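Local coordinates for putative phosphonate binding protein for ABC transporter (Prochlorococcus marinus str. MIT 9301, PDB 5LQ5) that binds inorganic phosphite strongly, and methylphosphonate and phosphate very weakly, probably as the solute-binding protein of an ABC transporter, at residues 9-17 / 154-162; 114-122 / 164-174. All coordinates share one frame; numbering follows the deposited sequence.

Both contacts are partly buried and share helix 158-167: contact 1 uses its first turn and contact 2 its last. The centre of contact 1 (9-17 with 154-162) lies about 9 Å from the centre of the chain, where the two lobes meet over the bound phosphite. It is a small polar contact of loop against helix start. The centre of contact 2 (114-122 with 164-174) lies about 19 Å from that of the chain, within one lobe. It joins two parallel strands, with aromatic and aliphatic packing, Phe119 and Thr120 buried, and a salt bridge at the partly exposed end. They touch where Ser155 N lies 2.9 Å from Phe121 O, a probable hydrogen bond.

Contact 1: residues 9-17 / 154-162; sequences GAIPDQNQD and FSGSHDATI
Asp13 O accepts from His158 N at 2.8 Å. The same oxygen lies obliquely against the His158 ring, 3.3 Å from CD2. Asp13 CB also lies 3.7 Å from His158 CD2. Asp159 makes the second direct bond: its OD2 takes Asn15 N at 2.8 Å, nearly straight at 174°. Gln14 CB lies 3.4 Å from that OD2. The Asn15 amide crosses the carboxylate of Asp159 with the planes 54° apart. A water joins Asn15 OD1 and Ser157 OG, and it donates to the asparagine. Ser157 OG also caps the helix, accepting from Ala160 N at 2.9 Å, while Ser157 CB rests 3.6 Å from Pro12 O.

Further out, Asn183 ND2 holds Asp159 OD1, so with Asn15 N on OD2 both oxygens have a partner and the carboxylate is fixed in its rotation. With CG anti to the carbonyl carbon (chi1 -57°), the His158 ring lies beside the Asp13 carbonyl, and its NE2 is hydrogen-bonded to the bound phosphite. Asp13 OD2 is hydrogen-bonded to Tyr206, another residue of the phosphite pocket, and Tyr46 of the pocket touches both Asp13 and His158. The contact bridges the two lobes beside the ligand, consistent with the closed, ligand-bound state of a two-lobed periplasmic binding protein. The loop runs from strand 5-10 to helix 16-34 in one lobe, turning through an inverse gamma turn at Pro12. It meets the start of helix 158-167 in the other lobe, beside helix 177-186.

Contact 2: residues 114-122 / 164-174; sequences LKNLRFTFG and LVNSGAFDAGA
Phe170 lays one face of its ring over Thr120 CB, 3.7 Å from the ring centroid and 10° off the normal, a CH-pi contact. Phe170 CD1 comes within 3.4 Å of Phe119 C. Beyond it, Thr120 CG2 meets Val165 CG2 of the helix. Thr120 has OG1 anti to its own N (chi1 -170°), from where it bonds Phe121 O. The Phe119 ring lies on the other side of the sheet. One of its faces covers Gly173 CA, and its CD1 packs on Ala172 CB at 3.8 Å.

Strands 119-121 and 172-176 are parallel neighbours, joined by the bond from Thr120 N to Ala172 O at 3.0 Å. Helix 158-167 leads into the second strand through a Schellman motif at Gly168. With strand 153-154 this makes a beta-alpha-beta crossover that passes over strand 119-121.

At the strand starts, in one of its two modelled conformers, Arg118 grips Asp171 side-on in a salt bridge. NH2 reaches OD1 at 2.9 Å and NE reaches OD2, both from above the carboxylate plane. OD2 also accepts Arg118 N at 2.9 Å. Arg118 NH2 binds Gly168 O at 2.9 Å as well. An alanine at Asp171 would remove this carboxylate, and the Arg118 guanidinium would probably lose its charge partner and become freer to turn. Arg118 O accepts from both Asp171 N and Ala172 N.

Contact 1: residues 9-17 / 154-162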
ATOM      1  N   GLY A   9      -2.758 -12.759  -2.579  1.00 19.50           N
ATOM      2  CA  GLY A   9      -3.291 -11.528  -3.187  1.00 18.26           C
ATOM      3  C   GLY A   9      -2.548 -10.294  -2.674  1.00 16.74           C
ATOM      4  O   GLY A   9      -1.666 -10.370  -1.780  1.00 16.16           O
ATOM      5  N   ALA A  10      -2.907  -9.165  -3.243  1.00 16.43           N
ATOM      6  CA  ALA A  10      -2.285  -7.902  -2.891  1.00 16.64           C
ATOM      7  C   ALA A  10      -3.119  -6.736  -3.377  1.00 15.55           C
ATOM      8  O   ALA A  10      -3.699  -6.781  -4.459  1.00 16.88           O
ATOM      9  CB  ALA A  10      -0.917  -7.818  -3.501  1.00 16.87           C
ATOM     10  N   ILE A  11      -3.152  -5.663  -2.603  1.00 15.81           N
ATOM     11  CA  ILE A  11      -3.751  -4.435  -3.102  1.00 15.07           C
ATOM     12  C   ILE A  11      -2.995  -3.993  -4.375  1.00 15.87           C
ATOM     13  O   ILE A  11      -1.750  -4.059  -4.412  1.00 16.53           O
ATOM     14  CB  ILE A  11      -3.813  -3.299  -2.065  1.00 14.77           C
ATOM     15  CG1 ILE A  11      -2.438  -3.019  -1.441  1.00 16.64           C
ATOM     16  CG2 ILE A  11      -4.877  -3.624  -0.988  1.00 18.13           C
ATOM     17  CD1 ILE A  11      -2.387  -1.704  -0.711  1.00 18.59           C
ATOM     18  N   PRO A  12      -3.711  -3.539  -5.413  1.00 14.34           N
ATOM     19  CA  PRO A  12      -3.073  -3.158  -6.679  1.00 17.61           C
ATOM     20  C   PRO A  12      -2.572  -1.712  -6.644  1.00 16.10           C
ATOM     21  O   PRO A  12      -3.125  -0.808  -7.269  1.00 17.74           O
ATOM     22  CB  PRO A  12      -4.192  -3.357  -7.691  1.00 19.41           C
ATOM     23  CG  PRO A  12      -5.457  -3.100  -6.913  1.00 19.35           C
ATOM     24  CD  PRO A  12      -5.181  -3.603  -5.526  1.00 16.40           C
ATOM     25  N   ASP A  13      -1.494  -1.527  -5.880  1.00 15.76           N
ATOM     26  CA  ASP A  13      -0.967  -0.195  -5.511  1.00 16.28           C
ATOM     27  C   ASP A  13       0.053   0.344  -6.512  1.00 17.69           C
ATOM     28  O   ASP A  13       0.505   1.474  -6.402  1.00 19.41           O
ATOM     29  CB  ASP A  13      -0.411  -0.196  -4.085  1.00 18.15           C
ATOM     30  CG  ASP A  13       0.909  -0.974  -3.942  1.00 20.57           C
ATOM     31  OD1 ASP A  13       1.206  -1.854  -4.776  1.00 19.56           O
ATOM     32  OD2 ASP A  13       1.653  -0.678  -3.001  1.00 22.94           O
ATOM     33  N   GLN A  14       0.410  -0.523  -7.463  1.00 17.38           N
ATOM     34  CA  GLN A  14       1.388  -0.251  -8.518  1.00 20.07           C
ATOM     35  C   GLN A  14       0.918  -0.924  -9.812  1.00 18.85           C
ATOM     36  O   GLN A  14      -0.009  -1.708  -9.795  1.00 18.85           O
ATOM     37  CB  GLN A  14       2.779  -0.776  -8.084  1.00 21.90           C
ATOM     38  CG  GLN A  14       3.341   0.042  -6.931  1.00 24.35           C
ATOM     39  CD  GLN A  14       4.509  -0.640  -6.289  1.00 32.19           C
ATOM     40  OE1 GLN A  14       4.385  -1.338  -5.286  1.00 41.81           O
ATOM     41  NE2 GLN A  14       5.631  -0.439  -6.850  1.00 28.38           N
ATOM     42  N   ASN A  15       1.585  -0.639 -10.923  1.00 20.06           N
ATOM     43  CA  ASN A  15       1.254  -1.246 -12.183  1.00 20.06           C
ATOM     44  C   ASN A  15       1.348  -2.770 -12.105  1.00 19.17           C
ATOM     45  O   ASN A  15       2.192  -3.334 -11.373  1.00 19.46           O
ATOM     46  CB  ASN A  15       2.151  -0.730 -13.299  1.00 21.39           C
ATOM     47  CG  ASN A  15       1.906   0.736 -13.627  1.00 20.02           C
ATOM     48  OD1 ASN A  15       0.807   1.282 -13.433  1.00 23.49           O
ATOM     49  ND2 ASN A  15       2.908   1.366 -14.133  1.00 25.30           N
ATOM     50  N   GLN A  16       0.481  -3.426 -12.865  1.00 19.59           N
ATOM     51  CA  GLN A  16       0.373  -4.888 -12.806  1.00 19.92           C
ATOM     52  C   GLN A  16       1.670  -5.635 -13.140  1.00 19.80           C
ATOM     53  O   GLN A  16       1.941  -6.710 -12.569  1.00 21.51           O
ATOM     54  CB  GLN A  16      -0.804  -5.392 -13.638  1.00 22.47           C
ATOM     55  CG  GLN A  16      -1.181  -6.839 -13.359  1.00 21.68           C
ATOM     56  CD  GLN A  16      -1.661  -7.026 -11.941  1.00 21.83           C
ATOM     57  OE1 GLN A  16      -2.482  -6.253 -11.443  1.00 24.13           O
ATOM     58  NE2 GLN A  16      -1.132  -8.025 -11.271  1.00 22.65           N
ATOM     59  N   ASP A  17       2.473  -5.080 -14.041  1.00 21.66           N
ATOM     60  CA  ASP A  17       3.779  -5.706 -14.351  1.00 26.80           C
ATOM     61  C   ASP A  17       4.705  -5.898 -13.111  1.00 27.05           C
ATOM     62  O   ASP A  17       5.338  -6.944 -12.919  1.00 26.48           O
ATOM     63  CB  ASP A  17       4.488  -5.031 -15.540  1.00 25.08           C
ATOM     64  CG  ASP A  17       4.962  -3.590 -15.282  1.00 42.37           C
ATOM     65  OD1 ASP A  17       4.378  -2.857 -14.466  1.00 31.59           O
ATOM     66  OD2 ASP A  17       5.923  -3.162 -15.967  1.00 52.80           O
ATOM     67  N   PHE A 154      -9.113  10.323  -7.753  1.00 17.06           N
ATOM     68  CA  PHE A 154      -8.676   9.078  -7.110  1.00 15.98           C
ATOM     69  C   PHE A 154      -8.147   8.198  -8.237  1.00 17.91           C
ATOM     70  O   PHE A 154      -8.902   7.645  -9.023  1.00 20.71           O
ATOM     71  CB  PHE A 154      -9.794   8.413  -6.332  1.00 16.47           C
ATOM     72  CG  PHE A 154     -10.373   9.294  -5.247  1.00 16.66           C
ATOM     73  CD1 PHE A 154      -9.779   9.402  -4.009  1.00 17.58           C
ATOM     74  CD2 PHE A 154     -11.535  10.035  -5.472  1.00 21.66           C
ATOM     75  CE1 PHE A 154     -10.297  10.205  -3.025  1.00 18.31           C
ATOM     76  CE2 PHE A 154     -12.053  10.833  -4.477  1.00 22.67           C
ATOM     77  CZ  PHE A 154     -11.436  10.930  -3.259  1.00 23.56           C
ATOM     78  N   SER A 155      -6.826   8.071  -8.291  1.00 16.09           N
ATOM     79  CA  SER A 155      -6.173   7.437  -9.424  1.00 17.32           C
ATOM     80  C   SER A 155      -6.202   5.919  -9.347  1.00 19.45           C
ATOM     81  O   SER A 155      -6.033   5.254 -10.355  1.00 21.15           O
ATOM     82  CB  SER A 155      -4.695   7.873  -9.464  1.00 15.92           C
ATOM     83  OG  SER A 155      -3.991   7.170  -8.469  1.00 17.13           O
ATOM     84  N   GLY A 156      -6.362   5.385  -8.136  1.00 16.71           N
ATOM     85  CA  GLY A 156      -6.314   3.945  -7.897  1.00 18.50           C
ATOM     86  C   GLY A 156      -4.995   3.288  -7.581  1.00 16.95           C
ATOM     87  O   GLY A 156      -4.947   2.154  -7.134  1.00 19.05           O
ATOM     88  N   SER A 157      -3.904   3.983  -7.833  1.00 16.09           N
ATOM     89  CA  SER A 157      -2.591   3.384  -7.563  1.00 16.62           C
ATOM     90  C   SER A 157      -1.535   4.467  -7.491  1.00 16.78           C
ATOM     91  O   SER A 157      -1.689   5.562  -8.045  1.00 16.36           O
ATOM     92  CB  SER A 157      -2.204   2.350  -8.618  1.00 20.14           C
ATOM     93  OG  SER A 157      -1.414   2.902  -9.682  1.00 20.68           O
ATOM     94  N   HIS A 158      -0.431   4.131  -6.832  1.00 16.53           N
ATOM     95  CA  HIS A 158       0.653   5.111  -6.681  1.00 16.65           C
ATOM     96  C   HIS A 158       1.320   5.394  -8.036  1.00 17.46           C
ATOM     97  O   HIS A 158       1.714   6.541  -8.321  1.00 17.96           O
ATOM     98  CB  HIS A 158       1.652   4.666  -5.635  1.00 18.56           C
ATOM     99  CG  HIS A 158       1.019   4.414  -4.314  1.00 15.70           C
ATOM    100  ND1 HIS A 158       0.286   5.375  -3.652  1.00 16.86           N
ATOM    101  CD2 HIS A 158       0.871   3.268  -3.606  1.00 18.32           C
ATOM    102  CE1 HIS A 158      -0.227   4.844  -2.557  1.00 16.87           C
ATOM    103  NE2 HIS A 158       0.133   3.576  -2.492  1.00 17.86           N
ATOM    104  N   ASP A 159       1.472   4.359  -8.862  1.00 16.96           N
ATOM    105  CA  ASP A 159       2.067   4.574 -10.229  1.00 16.98           C
ATOM    106  C   ASP A 159       1.131   5.467 -11.063  1.00 18.89           C
ATOM    107  O   ASP A 159       1.572   6.381 -11.773  1.00 20.32           O
ATOM    108  CB  ASP A 159       2.351   3.272 -10.956  1.00 19.03           C
ATOM    109  CG  ASP A 159       3.548   2.526 -10.419  1.00 20.61           C
ATOM    110  OD1 ASP A 159       4.456   3.145  -9.792  1.00 26.49           O
ATOM    111  OD2 ASP A 159       3.587   1.304 -10.709  1.00 22.53           O
ATOM    112  N   ALA A 160      -0.182   5.249 -10.910  1.00 16.94           N
ATOM    113  CA  ALA A 160      -1.134   6.057 -11.674  1.00 16.63           C
ATOM    114  C   ALA A 160      -1.184   7.528 -11.242  1.00 16.48           C
ATOM    115  O   ALA A 160      -1.365   8.408 -12.072  1.00 18.60           O
ATOM    116  CB  ALA A 160      -2.515   5.454 -11.650  1.00 18.09           C
ATOM    117  N   THR A 161      -0.957   7.783  -9.954  1.00 15.67           N
ATOM    118  CA  THR A 161      -0.883   9.150  -9.446  1.00 16.98           C
ATOM    119  C   THR A 161       0.298   9.891 -10.075  1.00 18.69           C
ATOM    120  O   THR A 161       0.149  10.971 -10.576  1.00 17.84           O
ATOM    121  CB  THR A 161      -0.750   9.139  -7.921  1.00 15.68           C
ATOM    122  OG1 THR A 161      -1.909   8.507  -7.390  1.00 17.52           O
ATOM    123  CG2 THR A 161      -0.607  10.503  -7.343  1.00 18.17           C
ATOM    124  N   ILE A 162       1.455   9.225 -10.078  1.00 18.43           N
ATOM    125  CA  ILE A 162       2.662   9.803 -10.701  1.00 17.90           C
ATOM    126  C   ILE A 162       2.342  10.141 -12.168  1.00 19.97           C
ATOM    127  O   ILE A 162       2.645  11.231 -12.636  1.00 20.09           O
ATOM    128  CB  ILE A 162       3.861   8.833 -10.613  1.00 20.09           C
ATOM    129  CG1 ILE A 162       4.352   8.742  -9.169  1.00 20.11           C
ATOM    130  CG2 ILE A 162       4.972   9.259 -11.575  1.00 23.58           C
ATOM    131  CD1 ILE A 162       5.297   7.569  -8.924  1.00 23.30           C
TER
HETATM  132  O   HOH W   1      -1.409   1.216 -11.715  1.00 21.32           O

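Contact 2: residues 114-122 / 164-174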
ATOM      1  N   LEU A 114      -1.796  24.352  -2.103  1.00 26.21           N
ATOM      2  CA  LEU A 114      -2.479  23.430  -3.035  1.00 21.63           C
ATOM      3  C   LEU A 114      -3.930  23.752  -3.329  1.00 21.80           C
ATOM      4  O   LEU A 114      -4.576  23.139  -4.200  1.00 24.42           O
ATOM      5  CB  LEU A 114      -2.306  21.990  -2.571  1.00 23.43           C
ATOM      6  CG  LEU A 114      -0.846  21.541  -2.425  1.00 22.02           C
ATOM      7  CD1 LEU A 114      -0.778  20.113  -1.917  1.00 24.18           C
ATOM      8  CD2 LEU A 114      -0.041  21.658  -3.718  1.00 24.22           C
ATOM      9  N   LYS A 115      -4.468  24.713  -2.601  1.00 22.90           N
ATOM     10  CA  LYS A 115      -5.838  25.171  -2.849  1.00 24.32           C
ATOM     11  C   LYS A 115      -5.975  25.716  -4.287  1.00 24.19           C
ATOM     12  O   LYS A 115      -5.041  26.309  -4.824  1.00 27.07           O
ATOM     13  CB  LYS A 115      -6.237  26.238  -1.832  1.00 27.77           C
ATOM     14  CG  LYS A 115      -6.403  25.744  -0.406  1.00 25.40           C
ATOM     15  CD  LYS A 115      -6.956  26.881   0.450  1.00 31.40           C
ATOM     16  CE  LYS A 115      -7.542  26.425   1.767  1.00 37.81           C
ATOM     17  NZ  LYS A 115      -8.378  27.520   2.317  1.00 54.76           N
ATOM     18  N   ASN A 116      -7.149  25.485  -4.882  1.00 23.67           N
ATOM     19  CA  ASN A 116      -7.472  25.912  -6.259  1.00 23.89           C
ATOM     20  C   ASN A 116      -6.567  25.283  -7.326  1.00 24.23           C
ATOM     21  O   ASN A 116      -6.407  25.822  -8.421  1.00 28.29           O
ATOM     22  CB  ASN A 116      -7.519  27.448  -6.391  1.00 26.01           C
ATOM     23  CG  ASN A 116      -8.355  27.926  -7.605  1.00 30.96           C
ATOM     24  OD1 ASN A 116      -9.434  27.368  -7.938  1.00 30.66           O
ATOM     25  ND2 ASN A 116      -7.863  28.985  -8.267  1.00 36.45           N
ATOM     26  N   LEU A 117      -5.962  24.135  -6.992  1.00 23.56           N
ATOM     27  CA  LEU A 117      -5.229  23.334  -7.974  1.00 22.88           C
ATOM     28  C   LEU A 117      -6.035  22.085  -8.255  1.00 21.26           C
ATOM     29  O   LEU A 117      -6.909  21.693  -7.461  1.00 22.56           O
ATOM     30  CB  LEU A 117      -3.838  22.952  -7.479  1.00 25.19           C
ATOM     31  CG  LEU A 117      -2.847  24.099  -7.246  1.00 29.54           C
ATOM     32  CD1 LEU A 117      -1.513  23.525  -6.781  1.00 28.99           C
ATOM     33  CD2 LEU A 117      -2.652  24.925  -8.506  1.00 33.61           C
ATOM     34  N   ARG A 118      -5.728  21.453  -9.378  1.00 19.78           N
ATOM     35  CA  ARG A 118      -6.274  20.142  -9.719  1.00 20.44           C
ATOM     36  C   ARG A 118      -5.450  19.080  -8.976  1.00 20.14           C
ATOM     37  O   ARG A 118      -4.236  18.954  -9.198  1.00 19.74           O
ATOM     38  CB  ARG A 118      -6.236  19.916 -11.222  0.50 22.07           C
ATOM     39  CG  ARG A 118      -7.092  20.895 -12.013  0.50 28.81           C
ATOM     40  CD  ARG A 118      -6.794  20.815 -13.504  0.50 34.56           C
ATOM     41  NE  ARG A 118      -5.360  20.973 -13.718  0.50 30.12           N
ATOM     42  CZ  ARG A 118      -4.702  20.530 -14.780  0.50 39.24           C
ATOM     43  NH1 ARG A 118      -5.346  19.924 -15.737  0.50 37.59           N
ATOM     44  NH2 ARG A 118      -3.402  20.683 -14.869  0.50 33.13           N
ATOM     45  N   PHE A 119      -6.084  18.362  -8.056  1.00 19.69           N
ATOM     46  CA  PHE A 119      -5.367  17.469  -7.112  1.00 19.07           C
ATOM     47  C   PHE A 119      -5.920  16.053  -7.248  1.00 15.92           C
ATOM     48  O   PHE A 119      -7.134  15.850  -7.333  1.00 17.70           O
ATOM     49  CB  PHE A 119      -5.523  17.944  -5.655  1.00 19.23           C
ATOM     50  CG  PHE A 119      -4.738  17.138  -4.685  1.00 17.24           C
ATOM     51  CD1 PHE A 119      -3.428  17.477  -4.396  1.00 21.21           C
ATOM     52  CD2 PHE A 119      -5.257  15.981  -4.144  1.00 19.05           C
ATOM     53  CE1 PHE A 119      -2.654  16.703  -3.535  1.00 21.59           C
ATOM     54  CE2 PHE A 119      -4.511  15.209  -3.276  1.00 22.25           C
ATOM     55  CZ  PHE A 119      -3.205  15.548  -2.989  1.00 21.82           C
ATOM     56  N   THR A 120      -5.015  15.077  -7.292  1.00 14.44           N
ATOM     57  CA  THR A 120      -5.417  13.653  -7.264  1.00 15.42           C
ATOM     58  C   THR A 120      -4.754  12.887  -6.098  1.00 15.72           C
ATOM     59  O   THR A 120      -3.562  12.993  -5.840  1.00 17.01           O
ATOM     60  CB  THR A 120      -5.164  12.918  -8.581  1.00 17.22           C
ATOM     61  OG1 THR A 120      -5.796  11.622  -8.547  1.00 16.77           O
ATOM     62  CG2 THR A 120      -3.680  12.757  -8.913  1.00 19.69           C
ATOM     63  N   PHE A 121      -5.569  12.110  -5.426  1.00 15.84           N
ATOM     64  CA  PHE A 121      -5.145  11.074  -4.540  1.00 16.05           C
ATOM     65  C   PHE A 121      -4.927   9.786  -5.337  1.00 16.02           C
ATOM     66  O   PHE A 121      -5.199   9.697  -6.545  1.00 14.87           O
ATOM     67  CB  PHE A 121      -6.256  10.786  -3.525  1.00 16.43           C
ATOM     68  CG  PHE A 121      -6.547  11.914  -2.557  1.00 16.62           C
ATOM     69  CD1 PHE A 121      -5.668  12.235  -1.537  1.00 17.33           C
ATOM     70  CD2 PHE A 121      -7.706  12.633  -2.665  1.00 20.72           C
ATOM     71  CE1 PHE A 121      -5.979  13.220  -0.632  1.00 17.10           C
ATOM     72  CE2 PHE A 121      -7.998  13.638  -1.783  1.00 23.84           C
ATOM     73  CZ  PHE A 121      -7.141  13.930  -0.782  1.00 19.24           C
ATOM     74  N   GLY A 122      -4.419   8.785  -4.658  1.00 15.56           N
ATOM     75  CA  GLY A 122      -4.438   7.410  -5.137  1.00 15.53           C
ATOM     76  C   GLY A 122      -5.813   6.762  -4.967  1.00 16.19           C
ATOM     77  O   GLY A 122      -6.836   7.429  -5.055  1.00 16.04           O
ATOM     78  N   LEU A 164      -0.433  10.725 -13.781  1.00 17.64           N
ATOM     79  CA  LEU A 164      -1.407  11.805 -13.942  1.00 20.83           C
ATOM     80  C   LEU A 164      -0.814  13.185 -13.673  1.00 18.70           C
ATOM     81  O   LEU A 164      -1.104  14.141 -14.381  1.00 20.84           O
ATOM     82  CB  LEU A 164      -2.608  11.598 -13.025  1.00 19.77           C
ATOM     83  CG  LEU A 164      -3.599  10.511 -13.434  1.00 21.69           C
ATOM     84  CD1 LEU A 164      -4.517  10.233 -12.240  1.00 23.85           C
ATOM     85  CD2 LEU A 164      -4.397  10.854 -14.694  1.00 19.11           C
ATOM     86  N   VAL A 165      -0.006  13.298 -12.621  1.00 16.64           N
ATOM     87  CA  VAL A 165       0.596  14.594 -12.314  1.00 18.14           C
ATOM     88  C   VAL A 165       1.701  14.866 -13.364  1.00 20.88           C
ATOM     89  O   VAL A 165       1.829  15.982 -13.859  1.00 20.45           O
ATOM     90  CB  VAL A 165       1.111  14.697 -10.885  1.00 18.46           C
ATOM     91  CG1 VAL A 165       1.618  16.104 -10.596  1.00 23.37           C
ATOM     92  CG2 VAL A 165       0.025  14.354  -9.868  1.00 20.74           C
ATOM     93  N   ASN A 166       2.456  13.825 -13.728  1.00 19.29           N
ATOM     94  CA  ASN A 166       3.534  13.966 -14.737  1.00 21.79           C
ATOM     95  C   ASN A 166       3.034  14.429 -16.104  1.00 21.76           C
ATOM     96  O   ASN A 166       3.691  15.211 -16.777  1.00 22.84           O
ATOM     97  CB  ASN A 166       4.300  12.671 -14.939  1.00 23.59           C
ATOM     98  CG  ASN A 166       5.639  12.912 -15.615  1.00 23.88           C
ATOM     99  OD1 ASN A 166       6.466  13.638 -15.074  1.00 23.31           O
ATOM    100  ND2 ASN A 166       5.847  12.340 -16.807  1.00 29.84           N
ATOM    101  N   SER A 167       1.840  13.983 -16.487  1.00 20.15           N
ATOM    102  CA  SER A 167       1.267  14.375 -17.794  1.00 21.52           C
ATOM    103  C   SER A 167       0.644  15.767 -17.830  1.00 26.93           C
ATOM    104  O   SER A 167       0.340  16.301 -18.877  1.00 26.04           O
ATOM    105  CB  SER A 167       0.200  13.380 -18.243  1.00 24.41           C
ATOM    106  OG  SER A 167      -0.944  13.531 -17.406  1.00 24.07           O
ATOM    107  N   GLY A 168       0.391  16.307 -16.656  1.00 23.65           N
ATOM    108  CA  GLY A 168      -0.350  17.581 -16.481  1.00 24.03           C
ATOM    109  C   GLY A 168      -1.866  17.440 -16.442  1.00 24.93           C
ATOM    110  O   GLY A 168      -2.597  18.448 -16.455  1.00 26.82           O
ATOM    111  N   ALA A 169      -2.353  16.197 -16.370  1.00 21.02           N
ATOM    112  CA  ALA A 169      -3.798  15.968 -16.157  1.00 22.63           C
ATOM    113  C   ALA A 169      -4.251  16.524 -14.802  1.00 22.22           C
ATOM    114  O   ALA A 169      -5.393  16.948 -14.643  1.00 24.84           O
ATOM    115  CB  ALA A 169      -4.177  14.488 -16.221  1.00 23.57           C
ATOM    116  N   PHE A 170      -3.352  16.424 -13.825  1.00 19.85           N
ATOM    117  CA  PHE A 170      -3.497  17.051 -12.521  1.00 19.15           C
ATOM    118  C   PHE A 170      -2.255  17.874 -12.231  1.00 18.42           C
ATOM    119  O   PHE A 170      -1.184  17.631 -12.777  1.00 21.12           O
ATOM    120  CB  PHE A 170      -3.718  16.022 -11.423  1.00 18.86           C
ATOM    121  CG  PHE A 170      -5.095  15.392 -11.461  1.00 20.84           C
ATOM    122  CD1 PHE A 170      -6.115  15.852 -10.657  1.00 19.97           C
ATOM    123  CD2 PHE A 170      -5.360  14.365 -12.338  1.00 21.00           C
ATOM    124  CE1 PHE A 170      -7.366  15.290 -10.705  1.00 21.89           C
ATOM    125  CE2 PHE A 170      -6.615  13.785 -12.398  1.00 24.54           C
ATOM    126  CZ  PHE A 170      -7.609  14.249 -11.568  1.00 21.92           C
ATOM    127  N   ASP A 171      -2.420  18.861 -11.379  1.00 18.60           N
ATOM    128  CA  ASP A 171      -1.309  19.727 -10.960  1.00 21.41           C
ATOM    129  C   ASP A 171      -0.451  19.162  -9.817  1.00 20.24           C
ATOM    130  O   ASP A 171       0.727  19.506  -9.665  1.00 20.49           O
ATOM    131  CB  ASP A 171      -1.868  21.078 -10.497  1.00 22.10           C
ATOM    132  CG  ASP A 171      -2.594  21.809 -11.577  1.00 23.22           C
ATOM    133  OD1 ASP A 171      -2.023  21.923 -12.687  1.00 28.06           O
ATOM    134  OD2 ASP A 171      -3.723  22.287 -11.320  1.00 24.19           O
ATOM    135  N   ALA A 172      -1.082  18.344  -8.975  1.00 17.80           N
ATOM    136  CA  ALA A 172      -0.491  17.872  -7.739  1.00 17.55           C
ATOM    137  C   ALA A 172      -1.138  16.572  -7.338  1.00 17.70           C
ATOM    138  O   ALA A 172      -2.271  16.309  -7.722  1.00 18.44           O
ATOM    139  CB  ALA A 172      -0.663  18.886  -6.609  1.00 20.67           C
ATOM    140  N   GLY A 173      -0.429  15.802  -6.521  1.00 16.95           N
ATOM    141  CA  GLY A 173      -0.966  14.570  -5.953  1.00 17.47           C
ATOM    142  C   GLY A 173      -0.155  14.065  -4.775  1.00 16.48           C
ATOM    143  O   GLY A 173       0.842  14.684  -4.388  1.00 20.28           O
ATOM    144  N   ALA A 174      -0.618  12.992  -4.162  1.00 16.11           N
ATOM    145  CA  ALA A 174       0.033  12.354  -3.039  1.00 17.23           C
ATOM    146  C   ALA A 174       0.153  10.881  -3.220  1.00 15.62           C
ATOM    147  O   ALA A 174      -0.763  10.231  -3.744  1.00 16.02           O
ATOM    148  CB  ALA A 174      -0.699  12.659  -1.741  1.00 19.14           C
TER